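Long-range contacts in Cobalt/magnesium transport protein CorA (Methanocaldococcus jannaschii, PDB 4EGW), which mediates the influx of magnesium ions as a homopentamer that closes when cytoplasmic magnesium is plentiful and opens when it runs low: residues Ile98-Pro103 with Ile214-Val219; Ile109-Leu114 with Leu206-Lys211; Lys132-Leu137 with Tyr159-Glu164; Ser168-Leu173 with Leu247-Met252. One frame throughout, in Å; residues are numbered along the deposited sequence.

Contact 1. Residues Ile98-Pro103 with Ile214-Val219; sequences IIYKAP and IANRDV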
loop_
_atom_site.group_PDB
_atom_site.type_symbol
_atom_site.label_atom_id
_atom_site.label_comp_id
_atom_site.label_asym_id
_atom_site.label_seq_id
_atom_site.Cartn_x
_atom_site.Cartn_y
_atom_site.Cartn_z
ATOM N N ILE A 98 -9.408 21.824 2.377
ATOM C CA ILE A 98 -9.490 20.512 2.998
ATOM C C ILE A 98 -8.390 20.364 4.031
ATOM O O ILE A 98 -7.206 20.554 3.745
ATOM C CB ILE A 98 -9.375 19.347 1.985
ATOM C CG1 ILE A 98 -10.219 19.613 0.730
ATOM C CG2 ILE A 98 -9.754 18.013 2.662
ATOM C CD1 ILE A 98 -9.537 20.485 -0.299
ATOM N N ILE A 99 -8.808 20.055 5.246
ATOM C CA ILE A 99 -7.904 19.645 6.294
ATOM C C ILE A 99 -7.912 18.128 6.244
ATOM O O ILE A 99 -8.960 17.508 6.044
ATOM C CB ILE A 99 -8.406 20.123 7.686
ATOM C CG1 ILE A 99 -8.635 21.646 7.689
ATOM C CG2 ILE A 99 -7.445 19.676 8.804
ATOM C CD1 ILE A 99 -7.409 22.463 7.327
ATOM N N TYR A 100 -6.753 17.515 6.405
ATOM C CA TYR A 100 -6.712 16.074 6.344
ATOM C C TYR A 100 -5.644 15.559 7.281
ATOM O O TYR A 100 -4.633 16.224 7.494
ATOM C CB TYR A 100 -6.414 15.650 4.921
ATOM C CG TYR A 100 -7.077 14.370 4.513
ATOM C CD1 TYR A 100 -8.425 14.337 4.198
ATOM C CD2 TYR A 100 -6.352 13.190 4.432
ATOM C CE1 TYR A 100 -9.036 13.159 3.814
ATOM C CE2 TYR A 100 -6.950 12.009 4.048
ATOM C CZ TYR A 100 -8.293 11.996 3.738
ATOM O OH TYR A 100 -8.885 10.814 3.356
ATOM N N LYS A 101 -5.882 14.385 7.861
ATOM C CA LYS A 101 -4.913 13.770 8.762
ATOM C C LYS A 101 -4.060 12.736 8.045
ATOM O O LYS A 101 -4.565 11.744 7.517
ATOM C CB LYS A 101 -5.602 13.119 9.961
ATOM C CG LYS A 101 -6.057 14.102 11.021
ATOM C CD LYS A 101 -4.970 14.426 12.029
ATOM C CE LYS A 101 -5.444 15.512 12.943
ATOM N NZ LYS A 101 -4.382 15.821 13.923
ATOM N N ALA A 102 -2.757 12.972 8.055
ATOM C CA ALA A 102 -1.819 12.070 7.438
ATOM C C ALA A 102 -0.905 11.504 8.517
ATOM O O ALA A 102 -0.628 12.171 9.518
ATOM C CB ALA A 102 -1.018 12.813 6.414
ATOM N N PRO A 103 -0.439 10.265 8.323
ATOM C CA PRO A 103 0.498 9.652 9.266
ATOM C C PRO A 103 1.736 10.537 9.489
ATOM O O PRO A 103 2.197 11.216 8.577
ATOM C CB PRO A 103 0.885 8.339 8.564
ATOM C CG PRO A 103 -0.257 8.044 7.657
ATOM C CD PRO A 103 -0.695 9.395 7.160
ATOM N N ILE A 214 -11.138 8.248 11.054
ATOM C CA ILE A 214 -12.515 8.650 11.231
ATOM C C ILE A 214 -12.702 10.015 10.569
ATOM O O ILE A 214 -13.522 10.172 9.661
ATOM C CB ILE A 214 -12.910 8.718 12.706
ATOM C CG1 ILE A 214 -12.950 7.319 13.306
ATOM C CG2 ILE A 214 -14.283 9.311 12.831
ATOM C CD1 ILE A 214 -13.947 6.431 12.615
ATOM N N ALA A 215 -11.901 10.985 11.001
ATOM C CA ALA A 215 -12.022 12.365 10.540
ATOM C C ALA A 215 -11.748 12.524 9.037
ATOM O O ALA A 215 -12.390 13.336 8.362
ATOM C CB ALA A 215 -11.106 13.261 11.349
ATOM N N ASN A 216 -10.783 11.759 8.527
ATOM C CA ASN A 216 -10.539 11.681 7.094
ATOM C C ASN A 216 -11.767 11.133 6.403
ATOM O O ASN A 216 -12.220 11.668 5.392
ATOM C CB ASN A 216 -9.386 10.727 6.806
ATOM C CG ASN A 216 -8.033 11.364 6.986
ATOM O OD1 ASN A 216 -7.927 12.516 7.406
ATOM N ND2 ASN A 216 -6.978 10.611 6.668
ATOM N N ARG A 217 -12.296 10.053 6.973
ATOM C CA ARG A 217 -13.401 9.303 6.394
ATOM C C ARG A 217 -14.537 10.213 5.999
ATOM O O ARG A 217 -15.043 10.155 4.879
ATOM C CB ARG A 217 -13.925 8.296 7.407
ATOM C CG ARG A 217 -15.155 7.538 6.930
ATOM C CD ARG A 217 -15.805 6.805 8.087
ATOM N NE ARG A 217 -16.336 7.752 9.061
ATOM C CZ ARG A 217 -16.661 7.441 10.309
ATOM N NH1 ARG A 217 -16.503 6.198 10.748
ATOM N NH2 ARG A 217 -17.145 8.373 11.120
ATOM N N ASP A 218 -14.941 11.055 6.938
ATOM C CA ASP A 218 -16.041 11.974 6.714
ATOM C C ASP A 218 -15.687 12.966 5.613
ATOM O O ASP A 218 -16.477 13.185 4.703
ATOM C CB ASP A 218 -16.423 12.678 8.016
ATOM C CG ASP A 218 -17.076 11.728 9.018
ATOM O OD1 ASP A 218 -17.828 10.823 8.582
ATOM O OD2 ASP A 218 -16.837 11.878 10.239
ATOM N N VAL A 219 -14.484 13.530 5.672
ATOM C CA VAL A 219 -14.017 14.403 4.609
ATOM C C VAL A 219 -14.285 13.731 3.265
ATOM O O VAL A 219 -14.882 14.327 2.371
ATOM C CB VAL A 219 -12.510 14.680 4.739
ATOM C CG1 VAL A 219 -11.941 15.179 3.423
ATOM C CG2 VAL A 219 -12.236 15.666 5.880
#
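Asn216 meets the backbone of Lys101 with both ends of its carboxamide. Its OD1 accepts Lys101 N at 2.8 Å, in the carbonyl plane and on a lone pair, and its ND2 donates to Lys101 O over an equal 2.8 Å, almost within its own amide plane. Both bonds are fairly straight, with N-H...O angles close to 160°. Asparagine suits this place because one short side chain offers a donor and an acceptor side by side. The carbonyl of Lys101 also takes a bond from Tyr169 OH.

In the mixed sheet, Tyr100 and Ala102 bond to strand 110-119. The N-H and C=O of Lys101 point to the opposite edge from those of Tyr100, the edge where Ile99 bonds to Arg88 of strand 88-90; further along it, helix 193-225 meets the strand through Asn216.

Stacking comes next. The carboxamide lies on one face of the Tyr100 ring, planes 17° apart, with Asn216 OD1 about 3.3 Å above the ring plane and over its centre. With an alanine in place of Tyr100, the Asn216 amide would probably lose the flat surface that keeps it from turning, and a gap would open beside Val219.

The apolar contacts belong to Val219, whose CG1, anti to the backbone N (chi1 161°), reaches the ring edge at Tyr100 CE1 (3.6 Å) and touches Ile98 CG2 at 3.7 Å.

Contact 2. Residues Ile109-Leu114 with Leu206-Lys211; sequences ITTTSL and LVYFHK
In the alpha/beta part of the CorA cytoplasmic domain, the start of strand 110-119 rests on helix 193-225, and here Thr110 and Thr111 pack against the aromatic pair Tyr208 and Phe209. The strand segment and the helix segment run at 40° to one another, their axes approaching to 6.9 Å, and no hydrogen bond joins them: the contact is made of aliphatic CH groups and rings.

Thr110 lies over one face of the Tyr208 ring in a CH-pi contact, its CB 3.6 Å from the ring centroid and close to the ring normal. The two side chains run side by side in the same direction. With OG1 set between the backbone N and the carbonyl carbon (chi1 64°), the methyl CG2 is carried over the CD2-CE2 side of the same face, 3.5 Å from Tyr208 CD2, while the hydroxyl bonds to Glu106. Threonine thus serves both needs: CB and its methyl for the ring and a hydroxyl for a polar mate.

Phe209 is met differently. Thr111 CG2 comes to the edge of its ring, near the ring plane, at 3.4 Å from CD1, and Ile109 CG2 approaches obliquely, 3.9 Å from Phe209 CZ. The hydroxyl of Thr111 hydrogen-bonds to Ser212, one turn further along the helix from Tyr208.

Tyr208 sits at the exposed margin, but Phe209 is buried: its ring also meets Tyr169 edge-to-face and touches Ile172, both on helix 156-186, while strand 96-104 pairs with this strand through Leu104 and Ala102.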
loop_
_atom_site.group_PDB
_atom_site.type_symbol
_atom_site.label_atom_id
_atom_site.label_comp_id
_atom_site.label_asym_id
_atom_site.label_seq_id
_atom_site.Cartn_x
_atom_site.Cartn_y
_atom_site.Cartn_z
ATOM N N ILE A 109 4.810 6.617 16.060
ATOM C CA ILE A 109 3.988 7.190 14.997
ATOM C C ILE A 109 2.682 7.791 15.507
ATOM O O ILE A 109 2.052 7.259 16.423
ATOM C CB ILE A 109 3.638 6.146 13.929
ATOM C CG1 ILE A 109 4.903 5.577 13.283
ATOM C CG2 ILE A 109 2.736 6.760 12.872
ATOM C CD1 ILE A 109 5.631 4.568 14.146
ATOM N N THR A 110 2.284 8.905 14.905
ATOM C CA THR A 110 0.980 9.521 15.156
ATOM C C THR A 110 0.509 10.136 13.838
ATOM O O THR A 110 1.060 9.822 12.787
ATOM C CB THR A 110 1.005 10.577 16.298
ATOM O OG1 THR A 110 1.834 11.686 15.929
ATOM C CG2 THR A 110 1.508 9.963 17.609
ATOM N N THR A 111 -0.525 10.971 13.870
ATOM C CA THR A 111 -0.949 11.659 12.660
ATOM C C THR A 111 -0.884 13.158 12.845
ATOM O O THR A 111 -0.775 13.650 13.965
ATOM C CB THR A 111 -2.364 11.295 12.245
ATOM O OG1 THR A 111 -3.286 11.813 13.204
ATOM C CG2 THR A 111 -2.517 9.796 12.132
ATOM N N THR A 112 -0.929 13.871 11.726
ATOM C CA THR A 112 -0.689 15.299 11.693
ATOM C C THR A 112 -1.527 15.901 10.567
ATOM O O THR A 112 -1.705 15.289 9.516
ATOM C CB THR A 112 0.802 15.578 11.417
ATOM O OG1 THR A 112 1.123 16.950 11.713
ATOM C CG2 THR A 112 1.132 15.279 9.957
ATOM N N SER A 113 -2.042 17.104 10.785
ATOM C CA SER A 113 -2.935 17.722 9.816
ATOM C C SER A 113 -2.226 18.546 8.755
ATOM O O SER A 113 -1.208 19.212 9.000
ATOM C CB SER A 113 -4.000 18.566 10.517
ATOM O OG SER A 113 -4.964 17.743 11.153
ATOM N N LEU A 114 -2.770 18.478 7.551
ATOM C CA LEU A 114 -2.359 19.383 6.502
ATOM C C LEU A 114 -3.584 20.056 5.940
ATOM O O LEU A 114 -4.651 19.450 5.857
ATOM C CB LEU A 114 -1.596 18.654 5.398
ATOM C CG LEU A 114 -2.123 17.367 4.764
ATOM C CD1 LEU A 114 -3.573 17.132 5.061
ATOM C CD2 LEU A 114 -1.887 17.411 3.263
ATOM N N LEU A 206 -2.192 3.629 17.137
ATOM C CA LEU A 206 -3.528 3.237 16.679
ATOM C C LEU A 206 -4.612 4.256 17.023
ATOM O O LEU A 206 -5.429 4.628 16.170
ATOM C CB LEU A 206 -3.902 1.872 17.263
ATOM C CG LEU A 206 -3.747 0.673 16.324
ATOM C CD1 LEU A 206 -2.919 1.025 15.102
ATOM C CD2 LEU A 206 -3.152 -0.502 17.051
ATOM N N VAL A 207 -4.619 4.706 18.273
ATOM C CA VAL A 207 -5.571 5.717 18.700
ATOM C C VAL A 207 -5.611 6.909 17.738
ATOM O O VAL A 207 -6.690 7.384 17.393
ATOM C CB VAL A 207 -5.245 6.217 20.124
ATOM C CG1 VAL A 207 -6.297 7.205 20.586
ATOM C CG2 VAL A 207 -5.156 5.052 21.095
ATOM N N TYR A 208 -4.434 7.387 17.321
ATOM C CA TYR A 208 -4.309 8.544 16.428
ATOM C C TYR A 208 -4.842 8.195 15.048
ATOM O O TYR A 208 -5.573 8.975 14.427
ATOM C CB TYR A 208 -2.836 9.000 16.315
ATOM C CG TYR A 208 -2.408 10.082 17.309
ATOM C CD1 TYR A 208 -2.588 11.434 17.022
ATOM C CD2 TYR A 208 -1.818 9.748 18.524
ATOM C CE1 TYR A 208 -2.202 12.426 17.929
ATOM C CE2 TYR A 208 -1.431 10.732 19.438
ATOM C CZ TYR A 208 -1.626 12.070 19.137
ATOM O OH TYR A 208 -1.239 13.041 20.045
ATOM N N PHE A 209 -4.461 7.016 14.566
ATOM C CA PHE A 209 -4.953 6.543 13.287
ATOM C C PHE A 209 -6.454 6.436 13.291
ATOM O O PHE A 209 -7.114 6.810 12.335
ATOM C CB PHE A 209 -4.364 5.182 12.954
ATOM C CG PHE A 209 -3.013 5.258 12.323
ATOM C CD1 PHE A 209 -2.301 6.444 12.337
ATOM C CD2 PHE A 209 -2.463 4.152 11.696
ATOM C CE1 PHE A 209 -1.056 6.522 11.761
ATOM C CE2 PHE A 209 -1.212 4.214 11.112
ATOM C CZ PHE A 209 -0.507 5.397 11.135
ATOM N N HIS A 210 -7.006 5.905 14.365
ATOM C CA HIS A 210 -8.417 5.600 14.324
ATOM C C HIS A 210 -9.224 6.888 14.311
ATOM O O HIS A 210 -10.115 7.085 13.477
ATOM C CB HIS A 210 -8.810 4.716 15.484
ATOM C CG HIS A 210 -10.098 4.001 15.256
ATOM N ND1 HIS A 210 -11.312 4.496 15.692
ATOM C CD2 HIS A 210 -10.372 2.843 14.610
ATOM C CE1 HIS A 210 -12.272 3.664 15.339
ATOM N NE2 HIS A 210 -11.729 2.651 14.681
ATOM N N LYS A 211 -8.891 7.769 15.243
ATOM C CA LYS A 211 -9.433 9.116 15.259
ATOM C C LYS A 211 -9.264 9.745 13.874
ATOM O O LYS A 211 -10.223 10.264 13.295
ATOM C CB LYS A 211 -8.673 9.949 16.291
ATOM C CG LYS A 211 -9.527 10.660 17.314
ATOM C CD LYS A 211 -8.653 11.615 18.125
ATOM C CE LYS A 211 -9.463 12.633 18.910
ATOM N NZ LYS A 211 -8.587 13.753 19.377
#

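Contact 3. Residues Lys132-Leu137 with Tyr159-Glu164; sequences KAIGRL and YHILNE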
loop_
_atom_site.group_PDB
_atom_site.type_symbol
_atom_site.label_atom_id
_atom_site.label_comp_id
_atom_site.label_asym_id
_atom_site.label_seq_id
_atom_site.Cartn_x
_atom_site.Cartn_y
_atom_site.Cartn_z
ATOM N N LYS A 132 4.577 12.141 4.403
ATOM C CA LYS A 132 5.272 11.159 3.604
ATOM C C LYS A 132 4.723 11.134 2.190
ATOM O O LYS A 132 5.455 10.907 1.232
ATOM C CB LYS A 132 5.110 9.785 4.240
ATOM C CG LYS A 132 6.172 8.801 3.837
ATOM C CD LYS A 132 7.507 9.145 4.470
ATOM C CE LYS A 132 8.633 8.930 3.466
ATOM N NZ LYS A 132 8.323 7.829 2.502
ATOM N N ALA A 133 3.426 11.375 2.068
ATOM C CA ALA A 133 2.745 11.158 0.805
ATOM C C ALA A 133 3.127 12.193 -0.235
ATOM O O ALA A 133 3.178 11.887 -1.427
ATOM C CB ALA A 133 1.244 11.140 1.013
ATOM N N ILE A 134 3.400 13.413 0.216
ATOM C CA ILE A 134 3.616 14.537 -0.689
ATOM C C ILE A 134 5.007 14.488 -1.278
ATOM O O ILE A 134 5.232 14.892 -2.423
ATOM C CB ILE A 134 3.371 15.875 0.019
ATOM C CG1 ILE A 134 1.967 15.876 0.609
ATOM C CG2 ILE A 134 3.560 17.038 -0.937
ATOM C CD1 ILE A 134 1.499 17.222 0.994
ATOM N N GLY A 135 5.947 13.991 -0.488
ATOM C CA GLY A 135 7.242 13.655 -1.029
ATOM C C GLY A 135 7.023 12.700 -2.186
ATOM O O GLY A 135 7.496 12.944 -3.293
ATOM N N ARG A 136 6.267 11.630 -1.928
ATOM C CA ARG A 136 6.059 10.552 -2.898
ATOM C C ARG A 136 5.432 10.997 -4.215
ATOM O O ARG A 136 5.587 10.318 -5.226
ATOM C CB ARG A 136 5.244 9.403 -2.294
ATOM C CG ARG A 136 6.021 8.529 -1.302
ATOM C CD ARG A 136 5.295 7.210 -1.000
ATOM N NE ARG A 136 3.935 7.421 -0.497
ATOM C CZ ARG A 136 3.548 7.214 0.761
ATOM N NH1 ARG A 136 4.411 6.772 1.669
ATOM N NH2 ARG A 136 2.288 7.443 1.110
ATOM N N LEU A 137 4.682 12.093 -4.201
ATOM C CA LEU A 137 4.280 12.736 -5.453
ATOM C C LEU A 137 5.356 13.646 -6.024
ATOM O O LEU A 137 5.594 13.643 -7.224
ATOM C CB LEU A 137 2.958 13.483 -5.310
ATOM C CG LEU A 137 1.776 12.571 -4.991
ATOM C CD1 LEU A 137 0.457 13.314 -5.139
ATOM C CD2 LEU A 137 1.815 11.354 -5.899
ATOM N N TYR A 159 -7.542 13.831 -4.949
ATOM C CA TYR A 159 -7.690 12.440 -4.593
ATOM C C TYR A 159 -6.353 11.730 -4.435
ATOM O O TYR A 159 -6.162 10.941 -3.509
ATOM C CB TYR A 159 -8.515 11.733 -5.654
ATOM C CG TYR A 159 -8.238 10.262 -5.718
ATOM C CD1 TYR A 159 -7.225 9.766 -6.529
ATOM C CD2 TYR A 159 -8.980 9.366 -4.968
ATOM C CE1 TYR A 159 -6.958 8.419 -6.593
ATOM C CE2 TYR A 159 -8.724 8.011 -5.027
ATOM C CZ TYR A 159 -7.711 7.543 -5.843
ATOM O OH TYR A 159 -7.444 6.193 -5.909
ATOM N N HIS A 160 -5.428 11.991 -5.346
ATOM C CA HIS A 160 -4.160 11.279 -5.303
ATOM C C HIS A 160 -3.399 11.527 -4.027
ATOM O O HIS A 160 -2.960 10.594 -3.359
ATOM C CB HIS A 160 -3.306 11.612 -6.513
ATOM C CG HIS A 160 -3.588 10.723 -7.677
ATOM N ND1 HIS A 160 -4.142 9.470 -7.523
ATOM C CD2 HIS A 160 -3.424 10.903 -9.007
ATOM C CE1 HIS A 160 -4.295 8.910 -8.709
ATOM N NE2 HIS A 160 -3.868 9.759 -9.627
ATOM N N ILE A 161 -3.239 12.794 -3.692
ATOM C CA ILE A 161 -2.643 13.124 -2.426
ATOM C C ILE A 161 -3.428 12.368 -1.361
ATOM O O ILE A 161 -2.857 11.612 -0.576
ATOM C CB ILE A 161 -2.709 14.624 -2.183
ATOM C CG1 ILE A 161 -2.454 15.366 -3.499
ATOM C CG2 ILE A 161 -1.701 15.016 -1.129
ATOM C CD1 ILE A 161 -2.663 16.866 -3.421
ATOM N N LEU A 162 -4.742 12.549 -1.356
ATOM C CA LEU A 162 -5.577 11.879 -0.361
ATOM C C LEU A 162 -5.302 10.384 -0.399
ATOM O O LEU A 162 -5.177 9.722 0.639
ATOM C CB LEU A 162 -7.054 12.151 -0.627
ATOM C CG LEU A 162 -7.626 13.391 0.075
ATOM C CD1 LEU A 162 -6.644 14.552 0.076
ATOM C CD2 LEU A 162 -8.969 13.809 -0.510
ATOM N N ASN A 163 -5.188 9.860 -1.609
ATOM C CA ASN A 163 -4.883 8.460 -1.776
ATOM C C ASN A 163 -3.529 8.111 -1.191
ATOM O O ASN A 163 -3.422 7.209 -0.362
ATOM C CB ASN A 163 -4.897 8.069 -3.240
ATOM C CG ASN A 163 -5.169 6.603 -3.428
ATOM O OD1 ASN A 163 -5.934 6.001 -2.663
ATOM N ND2 ASN A 163 -4.550 6.013 -4.438
ATOM N N GLU A 164 -2.489 8.811 -1.632
ATOM C CA GLU A 164 -1.160 8.535 -1.118
ATOM C C GLU A 164 -1.161 8.609 0.385
ATOM O O GLU A 164 -0.535 7.784 1.045
ATOM C CB GLU A 164 -0.112 9.480 -1.691
ATOM C CG GLU A 164 0.537 8.968 -2.964
ATOM C CD GLU A 164 0.958 7.511 -2.859
ATOM O OE1 GLU A 164 1.510 7.118 -1.802
ATOM O OE2 GLU A 164 0.723 6.759 -3.836
#
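Helices 132-143 and 156-186 cross at 124° between the segments, axes 8.8 Å apart at the closest, with Ala133 and Glu164 at the near point. Alanine suits this spot, where Ala133 CA and Glu164 CA come within 5.1 Å; its CB lies 3.5 Å from Glu164 CB.

Beside it runs a salt bridge. Arg136 NE donates to Glu164 OE1 at 2.8 Å with a bent angle of 136°, reaching the oxygen from above the carboxylate plane. The guanidinium and carboxylate planes stand 70° apart, so the groups do not meet as a flat, two-oxygen pair; instead NH2 adds weak bonds to the same OE1 and to the backbone Glu164 O. A bend at chi3 of Arg136 folds the guanidinium back over its own first helical turn, where it can reach OE1. Ser168 OG bonds both to Arg136 NH2 and to Glu164 O, tying donor and acceptor together from the next turn.

On the apolar flank, Leu137 CD1 packs on Ile161 CG1 at 3.9 Å, the side chains crossing at about a right angle, while its CD2 lies 4.0 Å from the aliphatic Glu164 CG. Ile134 CG1 meets Ile161 CG2 obliquely at 4.1 Å.

Both isoleucines continue onto strand 122-127, giving the layered arrangement of an alpha/beta domain: helices pressed on a sheet by branched aliphatic residues, and joined to each other by a salt bridge on the flank away from the isoleucines.

Contact 4. Residues Ser168-Leu173 with Leu247-Met252; sequences SYSRIL and LQLIDM
The ring of Tyr169 is not what meets Leu249: its CB does, at 3.7 Å from Leu249 CD1, while the ring itself lies among Ser212 of helix 193-225 and Pro103 of strand 96-104. The contact joins two of the long helices of the CorA cytoplasmic domain, 156-186 and 233-270, which run the same way because antiparallel helix 193-225 lies between them in the chain. As in other CorA proteins, helix 233-270 leads on to the first transmembrane helix. Here the segments cross at 29°, their axes 10.2 Å apart.

Leu249 is the central residue. With CG anti to the carbonyl carbon (chi1 -58°), its branches divide: CD1 goes to Tyr169, and CD2 rests on Ser170, 3.6 Å from its CB, where a small side chain lets the leucine come close to the backbone. Leu173 CD1, one turn on, lies against Leu249 CB at 3.6 Å. An alanine at Leu249 would take CD1 from Tyr169 CB and CD2 from Ser170, and would probably open a gap between the helices there. Met252, a turn further along its helix, takes up the line, its CB 4.1 Å from Leu173 CD2.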
loop_
_atom_site.group_PDB
_atom_site.type_symbol
_atom_site.label_atom_id
_atom_site.label_comp_id
_atom_site.label_asym_id
_atom_site.label_seq_id
_atom_site.Cartn_x
_atom_site.Cartn_y
_atom_site.Cartn_z
ATOM N N SER A 168 -0.336 5.758 3.026
ATOM C CA SER A 168 0.576 5.880 4.162
ATOM C C SER A 168 -0.011 5.054 5.295
ATOM O O SER A 168 0.634 4.167 5.837
ATOM C CB SER A 168 0.714 7.339 4.623
ATOM O OG SER A 168 1.170 8.198 3.593
ATOM N N TYR A 169 -1.257 5.346 5.638
ATOM C CA TYR A 169 -1.916 4.655 6.728
ATOM C C TYR A 169 -1.907 3.152 6.514
ATOM O O TYR A 169 -1.558 2.381 7.424
ATOM C CB TYR A 169 -3.357 5.105 6.819
ATOM C CG TYR A 169 -3.589 6.429 7.506
ATOM C CD1 TYR A 169 -3.504 6.534 8.882
ATOM C CD2 TYR A 169 -3.956 7.561 6.785
ATOM C CE1 TYR A 169 -3.760 7.734 9.530
ATOM C CE2 TYR A 169 -4.210 8.767 7.428
ATOM C CZ TYR A 169 -4.113 8.840 8.799
ATOM O OH TYR A 169 -4.362 10.016 9.456
ATOM N N SER A 170 -2.309 2.746 5.313
ATOM C CA SER A 170 -2.489 1.330 4.998
ATOM C C SER A 170 -1.168 0.594 5.068
ATOM O O SER A 170 -1.108 -0.582 5.425
ATOM C CB SER A 170 -3.100 1.141 3.613
ATOM O OG SER A 170 -3.317 -0.237 3.375
ATOM N N ARG A 171 -0.102 1.296 4.725
ATOM C CA ARG A 171 1.217 0.704 4.785
ATOM C C ARG A 171 1.571 0.371 6.228
ATOM O O ARG A 171 2.092 -0.700 6.528
ATOM C CB ARG A 171 2.239 1.677 4.211
ATOM C CG ARG A 171 3.615 1.074 4.042
ATOM C CD ARG A 171 4.585 1.556 5.110
ATOM N NE ARG A 171 4.898 2.975 4.967
ATOM C CZ ARG A 171 6.118 3.491 5.102
ATOM N NH1 ARG A 171 7.152 2.705 5.377
ATOM N NH2 ARG A 171 6.305 4.798 4.957
ATOM N N ILE A 172 1.275 1.300 7.122
ATOM C CA ILE A 172 1.704 1.197 8.502
ATOM C C ILE A 172 0.846 0.222 9.303
ATOM O O ILE A 172 1.342 -0.468 10.192
ATOM C CB ILE A 172 1.705 2.576 9.165
ATOM C CG1 ILE A 172 2.527 3.553 8.315
ATOM C CG2 ILE A 172 2.245 2.481 10.576
ATOM C CD1 ILE A 172 2.205 5.030 8.557
ATOM N N LEU A 173 -0.439 0.162 8.992
ATOM C CA LEU A 173 -1.295 -0.840 9.607
ATOM C C LEU A 173 -0.773 -2.244 9.298
ATOM O O LEU A 173 -0.501 -3.043 10.201
ATOM C CB LEU A 173 -2.731 -0.687 9.113
ATOM C CG LEU A 173 -3.484 0.569 9.564
ATOM C CD1 LEU A 173 -4.356 1.090 8.453
ATOM C CD2 LEU A 173 -4.304 0.280 10.820
ATOM N N LEU A 247 -12.408 3.051 5.429
ATOM C CA LEU A 247 -13.218 2.199 6.283
ATOM C C LEU A 247 -12.514 0.876 6.604
ATOM O O LEU A 247 -12.563 0.415 7.755
ATOM C CB LEU A 247 -14.598 1.962 5.669
ATOM C CG LEU A 247 -15.619 3.077 5.929
ATOM C CD1 LEU A 247 -16.775 2.965 4.967
ATOM C CD2 LEU A 247 -16.117 3.067 7.367
ATOM N N GLN A 248 -11.857 0.271 5.611
ATOM C CA GLN A 248 -11.032 -0.902 5.901
ATOM C C GLN A 248 -10.046 -0.558 7.017
ATOM O O GLN A 248 -9.959 -1.267 8.027
ATOM C CB GLN A 248 -10.241 -1.349 4.674
ATOM C CG GLN A 248 -10.927 -2.350 3.782
ATOM C CD GLN A 248 -10.148 -2.582 2.496
ATOM O OE1 GLN A 248 -8.924 -2.739 2.512
ATOM N NE2 GLN A 248 -10.854 -2.582 1.370
ATOM N N LEU A 249 -9.306 0.534 6.816
ATOM C CA LEU A 249 -8.216 0.907 7.709
ATOM C C LEU A 249 -8.747 1.128 9.101
ATOM O O LEU A 249 -8.176 0.672 10.092
ATOM C CB LEU A 249 -7.546 2.185 7.221
ATOM C CG LEU A 249 -6.992 2.079 5.812
ATOM C CD1 LEU A 249 -6.325 3.366 5.438
ATOM C CD2 LEU A 249 -6.022 0.960 5.785
ATOM N N ILE A 250 -9.853 1.842 9.176
ATOM C CA ILE A 250 -10.519 1.993 10.447
ATOM C C ILE A 250 -10.822 0.614 11.038
ATOM O O ILE A 250 -10.577 0.375 12.226
ATOM C CB ILE A 250 -11.789 2.800 10.294
ATOM C CG1 ILE A 250 -11.441 4.204 9.826
ATOM C CG2 ILE A 250 -12.505 2.877 11.615
ATOM C CD1 ILE A 250 -12.651 5.056 9.574
ATOM N N ASP A 251 -11.319 -0.298 10.203
ATOM C CA ASP A 251 -11.616 -1.662 10.632
ATOM C C ASP A 251 -10.376 -2.349 11.174
ATOM O O ASP A 251 -10.401 -2.908 12.277
ATOM C CB ASP A 251 -12.174 -2.482 9.473
ATOM C CG ASP A 251 -13.602 -2.128 9.146
ATOM O OD1 ASP A 251 -14.403 -1.971 10.095
ATOM O OD2 ASP A 251 -13.928 -1.997 7.944
ATOM N N MET A 252 -9.302 -2.319 10.388
ATOM C CA MET A 252 -8.041 -2.897 10.814
ATOM C C MET A 252 -7.626 -2.220 12.113
ATOM O O MET A 252 -7.377 -2.880 13.126
ATOM C CB MET A 252 -6.950 -2.694 9.761
ATOM C CG MET A 252 -7.366 -3.004 8.315
ATOM S SD MET A 252 -6.017 -2.658 7.141
ATOM C CE MET A 252 -6.873 -2.819 5.574
#

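Overall arrangement
The contacts lie 9 to 16 Å apart, centre to centre, and form one continuous body. Contacts 1 and 2 share helix 193-225 and use strands 96-104 and 110-119, antiparallel neighbours in the sheet that follow each other in the chain. Contacts 3 and 4 share helix 156-186, on which they adjoin. Along the chain, contact 3 is nested inside contact 2 and contact 2 inside contact 1, while contact 4 crosses contacts 1 and 2, so the chain returns several times to the same helix-on-sheet body. Tyr169 bridges contacts 1, 2 and 4. Contacts 3 and 4 both lie where a second subunit packs in this two-chain assembly of the soluble domain.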